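Side-chain contacts in vanadium-dependent bromoperoxidase (Corallina officinalis, PDB 1QHB), which catalyses the hydrogen peroxide-dependent bromination of organic substrates with a vanadate cofactor, working as a homododecamer: residues A[324-329]-A[545-550]; A[174-179]-A[222-227]. All coordinates share one frame; numbering follows the deposited sequence.

Both contacts are buried and neither has a hydrogen bond across its two segments, yet they differ in make-up. Interaction 1 lies deep in the chain, about 10 Å from its centre, and packs two helices through two alanines, a leucine and a methionine, next to a vanadate-site arginine that holds phosphate. Interaction 2 lies about 19 Å from the centre, away from the vanadate and calcium sites, and joins two irregular loops through the Phe-176 ring set against Leu-223 and Phe-224. Their centres are about 15 Å apart and the two are continuous: Met-547 CE of interaction 1 packs on Phe-224 CB of interaction 2 at 4.1 Å, while Met-165 of helix 153-167 touches both residues.

Interaction 1. Residues A[324-329]-A[545-550]; sequences RDLATW and RNMAGV. With PO4 (phosphate ion), chain G.
Ala-327 and Ala-548 meet methyl to methyl, CB to CB at 3.9 Å, where helix 323-332 passes the last turn of helix 530-548. With nothing larger than a methyl on either side, the backbones come close, their CA atoms 4.9 Å apart. Beside this pair Leu-326 lies obliquely across Met-547, its CD2 3.9 Å from SD. The Met-547 chain runs extended beyond CG (chi2 173°, chi3 169°), which carries the sulfur out to the leucine branch. Gly-549 then leaves the helix at positive phi in a Schellman motif, with Gly-549 N bonded to Asn-546 O and Val-550 N to Arg-545 O.

On this same turn Arg-545 points its CB away from helix 323-332, and its chain bends at chi2 and chi3 to bring the guanidinium to a phosphate. Arg-545 NH2 gives PO4 O1 a bond of 2.8 Å at 161°, with O1 at the guanidinium edge and in its plane; Arg-545 NE adds a weak one to PO4 O2 at 3.3 Å. Val-550 CG2 lies 3.4 Å above one guanidinium face, toward its rim, and NH1 makes a weak bond to Val-330 O. A leucine in place of Arg-545 would probably leave phosphate O1 without this charged partner, Val-330 O without its weak bond and the Val-550 methyl without its flat neighbour. Lys-398, Arg-406, Ser-483, Gly-484, His-485 and His-551 also bond the phosphate, which occupies the vanadate site. The chemistry thus divides: uncharged methyl groups and a thioether meet between the helices, while the Lys-398, Arg-406 and Arg-545 side chains probably offset the anion's negative charge.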
loop_
_atom_site.group_PDB
_atom_site.type_symbol
_atom_site.label_atom_id
_atom_site.label_comp_id
_atom_site.label_asym_id
_atom_site.label_seq_id
_atom_site.Cartn_x
_atom_site.Cartn_y
_atom_site.Cartn_z
ATOM N N ARG A 324 55.044 -27.977 -11.706
ATOM C CA ARG A 324 54.374 -28.963 -10.865
ATOM C C ARG A 324 54.121 -28.367 -9.501
ATOM O O ARG A 324 53.036 -28.602 -8.911
ATOM C CB ARG A 324 55.187 -30.263 -10.770
ATOM C CG ARG A 324 54.426 -31.425 -10.118
ATOM C CD ARG A 324 55.211 -32.745 -10.108
ATOM N NE ARG A 324 55.534 -33.232 -11.480
ATOM C CZ ARG A 324 54.666 -33.851 -12.268
ATOM N NH1 ARG A 324 53.415 -34.081 -11.858
ATOM N NH2 ARG A 324 55.012 -34.257 -13.486
ATOM N N ASP A 325 55.078 -27.643 -8.919
ATOM C CA ASP A 325 54.837 -27.069 -7.601
ATOM C C ASP A 325 53.649 -26.098 -7.617
ATOM O O ASP A 325 53.033 -25.936 -6.557
ATOM C CB ASP A 325 56.072 -26.362 -7.080
ATOM C CG ASP A 325 57.289 -27.269 -6.865
ATOM O OD1 ASP A 325 57.141 -28.477 -6.724
ATOM O OD2 ASP A 325 58.424 -26.718 -6.824
ATOM N N LEU A 326 53.426 -25.319 -8.669
ATOM C CA LEU A 326 52.286 -24.411 -8.706
ATOM C C LEU A 326 51.045 -25.272 -8.776
ATOM O O LEU A 326 50.092 -25.019 -8.046
ATOM C CB LEU A 326 52.388 -23.404 -9.869
ATOM C CG LEU A 326 51.323 -22.318 -9.879
ATOM C CD1 LEU A 326 51.293 -21.564 -8.544
ATOM C CD2 LEU A 326 51.467 -21.369 -11.065
ATOM N N ALA A 327 51.019 -26.378 -9.532
ATOM C CA ALA A 327 49.890 -27.319 -9.500
ATOM C C ALA A 327 49.673 -27.842 -8.100
ATOM O O ALA A 327 48.540 -27.872 -7.535
ATOM C CB ALA A 327 50.176 -28.483 -10.451
ATOM N N THR A 328 50.712 -28.259 -7.397
ATOM C CA THR A 328 50.545 -28.753 -6.024
ATOM C C THR A 328 49.957 -27.659 -5.125
ATOM O O THR A 328 49.173 -27.914 -4.190
ATOM C CB THR A 328 51.885 -29.201 -5.381
ATOM O OG1 THR A 328 52.413 -30.230 -6.238
ATOM C CG2 THR A 328 51.751 -29.747 -3.957
ATOM N N TRP A 329 50.418 -26.422 -5.271
ATOM C CA TRP A 329 49.904 -25.309 -4.473
ATOM C C TRP A 329 48.371 -25.193 -4.612
ATOM O O TRP A 329 47.659 -25.079 -3.588
ATOM C CB TRP A 329 50.592 -24.017 -4.967
ATOM C CG TRP A 329 50.627 -22.922 -3.934
ATOM C CD1 TRP A 329 51.683 -22.583 -3.145
ATOM C CD2 TRP A 329 49.556 -22.043 -3.557
ATOM N NE1 TRP A 329 51.338 -21.544 -2.296
ATOM C CE2 TRP A 329 50.038 -21.202 -2.536
ATOM C CE3 TRP A 329 48.225 -21.934 -3.968
ATOM C CZ2 TRP A 329 49.272 -20.214 -1.927
ATOM C CZ3 TRP A 329 47.434 -20.957 -3.376
ATOM C CH2 TRP A 329 47.959 -20.100 -2.368
ATOM N N ARG A 545 45.627 -24.238 -12.157
ATOM C CA ARG A 545 44.666 -25.330 -12.286
ATOM C C ARG A 545 44.767 -25.970 -13.675
ATOM O O ARG A 545 44.711 -27.196 -13.857
ATOM C CB ARG A 545 43.218 -24.940 -11.987
ATOM C CG ARG A 545 42.968 -24.271 -10.632
ATOM C CD ARG A 545 43.079 -25.269 -9.505
ATOM N NE ARG A 545 41.904 -26.125 -9.556
ATOM C CZ ARG A 545 41.708 -27.222 -8.799
ATOM N NH1 ARG A 545 42.646 -27.526 -7.941
ATOM N NH2 ARG A 545 40.597 -27.900 -8.967
ATOM N N ASN A 546 45.109 -25.177 -14.664
ATOM C CA ASN A 546 45.367 -25.576 -16.027
ATOM C C ASN A 546 46.624 -26.429 -16.093
ATOM O O ASN A 546 46.580 -27.522 -16.661
ATOM C CB ASN A 546 45.572 -24.332 -16.904
ATOM C CG ASN A 546 44.320 -23.504 -17.099
ATOM O OD1 ASN A 546 43.343 -23.696 -16.414
ATOM N ND2 ASN A 546 44.308 -22.548 -18.029
ATOM N N MET A 547 47.657 -26.021 -15.346
ATOM C CA MET A 547 48.918 -26.776 -15.280
ATOM C C MET A 547 48.728 -28.129 -14.628
ATOM O O MET A 547 49.430 -29.100 -14.902
ATOM C CB MET A 547 49.903 -25.915 -14.474
ATOM C CG MET A 547 50.431 -24.732 -15.323
ATOM S SD MET A 547 51.417 -23.659 -14.262
ATOM C CE MET A 547 52.130 -22.621 -15.562
ATOM N N ALA A 548 47.700 -28.241 -13.756
ATOM C CA ALA A 548 47.384 -29.531 -13.132
ATOM C C ALA A 548 46.552 -30.337 -14.115
ATOM O O ALA A 548 46.455 -31.529 -13.923
ATOM C CB ALA A 548 46.651 -29.400 -11.815
ATOM N N GLY A 549 46.023 -29.688 -15.152
ATOM C CA GLY A 549 45.252 -30.450 -16.180
ATOM C C GLY A 549 43.744 -30.374 -15.949
ATOM O O GLY A 549 42.999 -31.107 -16.613
ATOM N N VAL A 550 43.263 -29.532 -15.024
ATOM C CA VAL A 550 41.864 -29.555 -14.662
ATOM C C VAL A 550 41.000 -28.423 -15.169
ATOM O O VAL A 550 39.776 -28.417 -14.879
ATOM C CB VAL A 550 41.653 -29.717 -13.124
ATOM C CG1 VAL A 550 42.374 -30.977 -12.651
ATOM C CG2 VAL A 550 42.159 -28.501 -12.351
HETATM P P PO4 G . 37.947 -25.719 -9.639
HETATM O O1 PO4 G . 38.400 -26.931 -10.374
HETATM O O2 PO4 G . 38.972 -24.637 -9.669
HETATM O O3 PO4 G . 37.636 -26.088 -8.248
HETATM O O4 PO4 G . 36.707 -25.235 -10.354
#

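Interaction 2. Residues A[174-179]-A[222-227]; sequences SEFDSP and NLFRGI
Phe-176 reaches from one loop to the other and carries the whole contact from its side, its far ring edge meeting Leu-223 and Phe-224. Phe-176 CE2 comes to 3.9 Å from Leu-223 O, which lies at the ring edge and in the ring plane, so the carbonyl faces the ring's C-H rim. Next to it Phe-176 CZ approaches Phe-224 CD2 at 4.3 Å; the ring planes are nearly perpendicular, and CZ comes to the other ring obliquely. The Leu-223 side chain is a more distant neighbour, CD2 at 4.5 Å from Phe-176 CE2.

The closer packing is within 222-227 itself: Leu-223 CG sits 3.8 Å above the Phe-224 ring, over its centre. The type II turn from Asn-222 to Arg-225, closed by Arg-225 N to Asn-222 O at 3.0 Å, sets the two side chains on successive corners. Across the segments the fit is looser: no CA pair comes nearer than the 9.0 Å between Phe-176 and Leu-223, and the buried surface is a modest 98 Å². Beyond Phe-176 its loop turns to solvent. A type I turn, closed by Ser-178 N to Glu-175 O at 3.2 Å, runs from buried Glu-175 and Phe-176 out to exposed Asp-177 and partly exposed Ser-178, with exposed Pro-179 following.

The contact thus ties the loop between helices 153-167 and 182-192 to the loop that follows helix 208-213 and precedes strand 251-253. Leu-223 rests on Ile-185 and Leu-192 of helix 182-192, whereas Phe-224 packs against Leu-164 and Met-165 of helix 153-167.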
loop_
_atom_site.group_PDB
_atom_site.type_symbol
_atom_site.label_atom_id
_atom_site.label_comp_id
_atom_site.label_asym_id
_atom_site.label_seq_id
_atom_site.Cartn_x
_atom_site.Cartn_y
_atom_site.Cartn_z
ATOM N N SER A 174 62.291 -20.300 -13.409
ATOM C CA SER A 174 63.475 -19.498 -13.622
ATOM C C SER A 174 64.348 -19.982 -14.763
ATOM O O SER A 174 65.363 -19.334 -15.025
ATOM C CB SER A 174 64.312 -19.482 -12.323
ATOM O OG SER A 174 63.673 -18.699 -11.336
ATOM N N GLU A 175 64.079 -21.083 -15.406
ATOM C CA GLU A 175 64.883 -21.641 -16.469
ATOM C C GLU A 175 64.160 -21.769 -17.789
ATOM O O GLU A 175 64.558 -22.574 -18.630
ATOM C CB GLU A 175 65.363 -23.045 -16.032
ATOM C CG GLU A 175 66.351 -22.900 -14.876
ATOM C CD GLU A 175 66.984 -24.213 -14.435
ATOM O OE1 GLU A 175 66.389 -25.278 -14.660
ATOM O OE2 GLU A 175 68.080 -24.153 -13.825
ATOM N N PHE A 176 63.101 -20.994 -17.993
ATOM C CA PHE A 176 62.353 -21.014 -19.238
ATOM C C PHE A 176 63.237 -20.590 -20.409
ATOM O O PHE A 176 63.038 -20.996 -21.549
ATOM C CB PHE A 176 61.180 -20.030 -19.144
ATOM C CG PHE A 176 59.879 -20.593 -18.688
ATOM C CD1 PHE A 176 59.804 -21.689 -17.856
ATOM C CD2 PHE A 176 58.692 -19.970 -19.072
ATOM C CE1 PHE A 176 58.594 -22.221 -17.436
ATOM C CE2 PHE A 176 57.486 -20.483 -18.667
ATOM C CZ PHE A 176 57.432 -21.588 -17.845
ATOM N N ASP A 177 64.140 -19.655 -20.182
ATOM C CA ASP A 177 65.032 -19.129 -21.200
ATOM C C ASP A 177 66.422 -19.740 -21.106
ATOM O O ASP A 177 67.369 -19.289 -21.748
ATOM C CB ASP A 177 65.105 -17.597 -21.106
ATOM C CG ASP A 177 64.927 -16.977 -22.486
ATOM O OD1 ASP A 177 64.876 -17.706 -23.506
ATOM O OD2 ASP A 177 64.837 -15.730 -22.572
ATOM N N SER A 178 66.594 -20.796 -20.321
ATOM C CA SER A 178 67.872 -21.473 -20.200
ATOM C C SER A 178 68.066 -22.517 -21.289
ATOM O O SER A 178 67.176 -23.289 -21.644
ATOM C CB SER A 178 67.988 -22.138 -18.832
ATOM O OG SER A 178 68.609 -23.397 -18.921
ATOM N N PRO A 179 69.301 -22.619 -21.755
ATOM C CA PRO A 179 69.713 -23.531 -22.805
ATOM C C PRO A 179 69.347 -24.954 -22.520
ATOM O O PRO A 179 68.962 -25.630 -23.470
ATOM C CB PRO A 179 71.225 -23.357 -22.895
ATOM C CG PRO A 179 71.429 -21.936 -22.480
ATOM C CD PRO A 179 70.423 -21.705 -21.376
ATOM N N ASN A 222 55.440 -14.767 -22.876
ATOM C CA ASN A 222 54.015 -14.904 -22.519
ATOM C C ASN A 222 53.616 -16.371 -22.415
ATOM O O ASN A 222 52.437 -16.660 -22.146
ATOM C CB ASN A 222 53.148 -14.141 -23.491
ATOM C CG ASN A 222 53.069 -14.661 -24.878
ATOM O OD1 ASN A 222 53.263 -15.823 -25.161
ATOM N ND2 ASN A 222 52.780 -13.739 -25.789
ATOM N N LEU A 223 54.574 -17.270 -22.577
ATOM C CA LEU A 223 54.279 -18.700 -22.551
ATOM C C LEU A 223 53.676 -19.130 -21.232
ATOM O O LEU A 223 54.194 -18.961 -20.104
ATOM C CB LEU A 223 55.516 -19.548 -22.875
ATOM C CG LEU A 223 55.371 -21.057 -22.891
ATOM C CD1 LEU A 223 54.593 -21.583 -24.099
ATOM C CD2 LEU A 223 56.760 -21.694 -22.928
ATOM N N PHE A 224 52.488 -19.733 -21.343
ATOM C CA PHE A 224 51.764 -20.235 -20.167
ATOM C C PHE A 224 51.325 -19.156 -19.200
ATOM O O PHE A 224 51.093 -19.432 -18.007
ATOM C CB PHE A 224 52.631 -21.295 -19.457
ATOM C CG PHE A 224 52.992 -22.538 -20.249
ATOM C CD1 PHE A 224 52.304 -22.959 -21.363
ATOM C CD2 PHE A 224 54.081 -23.313 -19.839
ATOM C CE1 PHE A 224 52.668 -24.087 -22.063
ATOM C CE2 PHE A 224 54.439 -24.461 -20.513
ATOM C CZ PHE A 224 53.736 -24.855 -21.630
ATOM N N ARG A 225 51.269 -17.899 -19.629
ATOM C CA ARG A 225 50.847 -16.811 -18.749
ATOM C C ARG A 225 49.383 -16.457 -19.019
ATOM O O ARG A 225 48.834 -16.895 -20.018
ATOM C CB ARG A 225 51.712 -15.561 -19.000
ATOM C CG ARG A 225 53.172 -15.809 -18.585
ATOM C CD ARG A 225 53.877 -14.481 -18.410
ATOM N NE ARG A 225 55.290 -14.625 -18.184
ATOM C CZ ARG A 225 56.056 -13.748 -17.514
ATOM N NH1 ARG A 225 55.547 -12.671 -16.953
ATOM N NH2 ARG A 225 57.366 -13.997 -17.426
ATOM N N GLY A 226 48.803 -15.650 -18.132
ATOM C CA GLY A 226 47.410 -15.215 -18.294
ATOM C C GLY A 226 47.524 -13.851 -19.008
ATOM O O GLY A 226 48.644 -13.467 -19.381
ATOM N N ILE A 227 46.418 -13.150 -19.161
ATOM C CA ILE A 227 46.399 -11.875 -19.848
ATOM C C ILE A 227 45.851 -10.731 -19.010
ATOM O O ILE A 227 45.467 -9.704 -19.573
ATOM C CB ILE A 227 45.520 -11.966 -21.141
ATOM C CG1 ILE A 227 44.092 -12.417 -20.789
ATOM C CG2 ILE A 227 46.194 -12.887 -22.126
ATOM C CD1 ILE A 227 43.175 -12.583 -21.995
#